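Local coordinates for protein sugar-binding transcriptional regulator, LacI family (Enterococcus faecalis, PDB 3CS3) that probably regulates transcription, most likely as a repressor, by binding DNA under the control of a sugar ligand, at residues A[61-66]-A[85-90]. Numbering follows the deposited sequence.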
ATOM      1  N   ALA A  61      -6.228  13.754  15.070  1.00 31.44           N
ATOM      2  CA  ALA A  61      -5.315  13.251  14.049  1.00 30.56           C
ATOM      3  C   ALA A  61      -4.312  12.230  14.569  1.00 34.55           C
ATOM      4  O   ALA A  61      -3.854  12.317  15.711  1.00 34.53           O
ATOM      5  CB  ALA A  61      -4.592  14.411  13.347  1.00 29.30           C
ATOM      6  N   ILE A  62      -3.999  11.254  13.719  1.00 32.06           N
ATOM      7  CA  ILE A  62      -2.871  10.359  13.919  1.00 26.86           C
ATOM      8  C   ILE A  62      -1.887  10.633  12.782  1.00 32.18           C
ATOM      9  O   ILE A  62      -2.239  10.493  11.612  1.00 28.97           O
ATOM     10  CB  ILE A  62      -3.303   8.873  13.941  1.00 27.83           C
ATOM     11  CG1 ILE A  62      -4.179   8.586  15.167  1.00 26.45           C
ATOM     12  CG2 ILE A  62      -2.086   7.946  13.940  1.00 23.21           C
ATOM     13  CD1 ILE A  62      -4.885   7.239  15.115  1.00 24.69           C
ATOM     14  N   ILE A  63      -0.665  11.036  13.124  1.00 32.58           N
ATOM     15  CA  ILE A  63       0.313  11.483  12.125  1.00 30.57           C
ATOM     16  C   ILE A  63       1.515  10.543  11.993  1.00 34.59           C
ATOM     17  O   ILE A  63       2.258  10.316  12.959  1.00 30.13           O
ATOM     18  CB  ILE A  63       0.858  12.912  12.436  1.00 37.10           C
ATOM     19  CG1 ILE A  63      -0.260  13.879  12.865  1.00 32.08           C
ATOM     20  CG2 ILE A  63       1.710  13.460  11.266  1.00 32.03           C
ATOM     21  CD1 ILE A  63      -1.059  14.479  11.749  1.00 47.43           C
ATOM     22  N   LEU A  64       1.696  10.008  10.789  1.00 28.75           N
ATOM     23  CA  LEU A  64       2.931   9.335  10.407  1.00 30.76           C
ATOM     24  C   LEU A  64       3.388   9.884   9.051  1.00 33.96           C
ATOM     25  O   LEU A  64       3.163   9.268   8.008  1.00 33.64           O
ATOM     26  CB  LEU A  64       2.739   7.811  10.385  1.00 32.13           C
ATOM     27  CG  LEU A  64       3.845   6.824   9.960  1.00 37.17           C
ATOM     28  CD1 LEU A  64       5.262   7.296  10.264  1.00 35.59           C
ATOM     29  CD2 LEU A  64       3.597   5.482  10.601  1.00 35.55           C
ATOM     30  N   ASP A  65       4.036  11.049   9.088  1.00 31.79           N
ATOM     31  CA  ASP A  65       4.449  11.770   7.887  1.00 34.73           C
ATOM     32  C   ASP A  65       5.495  12.810   8.268  1.00 38.18           C
ATOM     33  O   ASP A  65       5.164  13.810   8.897  1.00 36.76           O
ATOM     34  CB  ASP A  65       3.235  12.466   7.248  1.00 36.13           C
ATOM     35  CG  ASP A  65       3.565  13.169   5.929  1.00 46.41           C
ATOM     36  OD1 ASP A  65       4.705  13.061   5.419  1.00 47.77           O
ATOM     37  OD2 ASP A  65       2.656  13.841   5.396  1.00 48.74           O
ATOM     38  N   TRP A  66       6.744  12.585   7.860  1.00 42.38           N
ATOM     39  CA  TRP A  66       7.860  13.474   8.209  1.00 49.65           C
ATOM     40  C   TRP A  66       7.800  14.839   7.507  1.00 48.31           C
ATOM     41  O   TRP A  66       8.430  15.797   7.958  1.00 55.53           O
ATOM     42  CB  TRP A  66       9.212  12.791   7.942  1.00 55.92           C
ATOM     43  CG  TRP A  66       9.536  12.659   6.484  1.00 63.08           C
ATOM     44  CD1 TRP A  66       9.099  11.689   5.639  1.00 65.92           C
ATOM     45  CD2 TRP A  66      10.354  13.540   5.698  1.00 68.90           C
ATOM     46  NE1 TRP A  66       9.591  11.899   4.373  1.00 66.03           N
ATOM     47  CE2 TRP A  66      10.362  13.031   4.378  1.00 70.79           C
ATOM     48  CE3 TRP A  66      11.077  14.709   5.979  1.00 73.78           C
ATOM     49  CZ2 TRP A  66      11.075  13.646   3.335  1.00 68.57           C
ATOM     50  CZ3 TRP A  66      11.786  15.325   4.941  1.00 71.26           C
ATOM     51  CH2 TRP A  66      11.778  14.787   3.636  1.00 69.04           C
ATOM     52  N   VAL A  85       1.232  11.475  17.529  1.00 32.11           N
ATOM     53  CA  VAL A  85       2.325  11.387  16.570  1.00 34.24           C
ATOM     54  C   VAL A  85       3.014  10.030  16.652  1.00 35.12           C
ATOM     55  O   VAL A  85       3.216   9.477  17.738  1.00 34.48           O
ATOM     56  CB  VAL A  85       3.352  12.550  16.709  1.00 33.03           C
ATOM     57  CG1 VAL A  85       2.760  13.848  16.183  1.00 29.28           C
ATOM     58  CG2 VAL A  85       3.814  12.716  18.142  1.00 34.81           C
ATOM     59  N   LEU A  86       3.342   9.494  15.483  1.00 30.64           N
ATOM     60  CA  LEU A  86       3.962   8.185  15.362  1.00 28.27           C
ATOM     61  C   LEU A  86       5.372   8.320  14.795  1.00 33.51           C
ATOM     62  O   LEU A  86       6.049   7.325  14.542  1.00 33.36           O
ATOM     63  CB  LEU A  86       3.128   7.297  14.435  1.00 29.91           C
ATOM     64  CG  LEU A  86       1.627   7.076  14.648  1.00 27.76           C
ATOM     65  CD1 LEU A  86       1.184   5.920  13.769  1.00 22.59           C
ATOM     66  CD2 LEU A  86       1.267   6.788  16.100  1.00 23.73           C
ATOM     67  N   ASP A  87       5.814   9.562  14.619  1.00 34.86           N
ATOM     68  CA  ASP A  87       6.986   9.849  13.801  1.00 40.33           C
ATOM     69  C   ASP A  87       7.985  10.824  14.420  1.00 42.26           C
ATOM     70  O   ASP A  87       9.026  11.096  13.818  1.00 46.48           O
ATOM     71  CB  ASP A  87       6.536  10.368  12.423  1.00 36.40           C
ATOM     72  CG  ASP A  87       5.704  11.652  12.506  1.00 41.15           C
ATOM     73  OD1 ASP A  87       5.367  12.122  13.615  1.00 38.17           O
ATOM     74  OD2 ASP A  87       5.377  12.203  11.439  1.00 42.33           O
ATOM     75  N   ARG A  88       7.654  11.357  15.599  1.00 39.61           N
ATOM     76  CA  ARG A  88       8.453  12.395  16.256  1.00 34.38           C
ATOM     77  C   ARG A  88       8.123  12.511  17.741  1.00 37.83           C
ATOM     78  O   ARG A  88       7.119  11.962  18.201  1.00 41.57           O
ATOM     79  CB  ARG A  88       8.236  13.750  15.581  1.00 33.80           C
ATOM     80  CG  ARG A  88       6.885  14.391  15.853  1.00 26.44           C
ATOM     81  CD  ARG A  88       6.571  15.443  14.818  1.00 26.93           C
ATOM     82  NE  ARG A  88       6.121  14.833  13.574  1.00 35.24           N
ATOM     83  CZ  ARG A  88       5.919  15.494  12.441  1.00 36.19           C
ATOM     84  NH1 ARG A  88       5.489  14.847  11.371  1.00 32.62           N
ATOM     85  NH2 ARG A  88       6.129  16.800  12.376  1.00 32.92           N
ATOM     86  N   THR A  89       8.972  13.225  18.482  1.00 35.86           N
ATOM     87  CA  THR A  89       8.717  13.501  19.899  1.00 41.39           C
ATOM     88  C   THR A  89       8.103  14.880  20.070  1.00 47.29           C
ATOM     89  O   THR A  89       8.259  15.756  19.215  1.00 49.25           O
ATOM     90  CB  THR A  89       9.986  13.423  20.779  1.00 36.29           C
ATOM     91  OG1 THR A  89      10.968  14.341  20.289  1.00 48.35           O
ATOM     92  CG2 THR A  89      10.557  12.015  20.798  1.00 38.86           C
ATOM     93  N   THR A  90       7.415  15.065  21.189  1.00 52.45           N
ATOM     94  CA  THR A  90       6.692  16.297  21.458  1.00 58.70           C
ATOM     95  C   THR A  90       6.646  16.560  22.960  1.00 62.97           C
ATOM     96  O   THR A  90       6.869  15.653  23.767  1.00 67.78           O
ATOM     97  CB  THR A  90       5.261  16.235  20.878  1.00 54.64           C
ATOM     98  OG1 THR A  90       4.630  17.513  21.007  1.00 69.28           O
ATOM     99  CG2 THR A  90       4.427  15.173  21.594  1.00 58.84           C
TER
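Asp-87 has CG between its backbone N and carbonyl carbon (chi1 60°), and from there OD2 reaches Asp-65, while Leu-86 has CG anti to its own carbonyl carbon (chi1 -53°), which sets CG beside Ile-62. The setting is the C-terminal ends of two neighbouring parallel strands in the mixed sheet of one lobe of a periplasmic-binding-protein-like fold: strand 60-64 and the end of strand 82-85 lie side by side, joined through helix 70-78 in a beta-alpha-beta crossover. Ile-63 and Val-85 form the parallel bridge, their side chains on the sheet face covered by Ile-73 of that helix. One residue on, Leu-86 N donates to Ile-63 O at 2.9 Å. On the other face, Leu-86 CD1 lies 3.9 Å from Ile-62 CG2 and 4.0 Å from Leu-64 CD2; the two leucine side chains cross at about a right angle, and Trp-235 of helix 232-247 packs on both. Beyond the strands, Asp-87 takes over the link. Its OD2 accepts Asp-65 N at 2.9 Å from above the carboxylate plane, and Leu-64 CD1 rests against its CB. Arg-88 grips the same carboxylate side-on, NE to OD1 at 2.8 Å and NH1 to OD2 in a salt bridge, which should help keep Asp-87 ionised. Phe-68 O and Thr-70 OG1 hold Arg-88 NH2 in turn, tying the guanidinium to the loop before helix 70-78 and to its start. OD2 is thus shared by two donors, Asp-65 N and Arg-88 NH1, which reach it from opposite faces of the carboxylate plane.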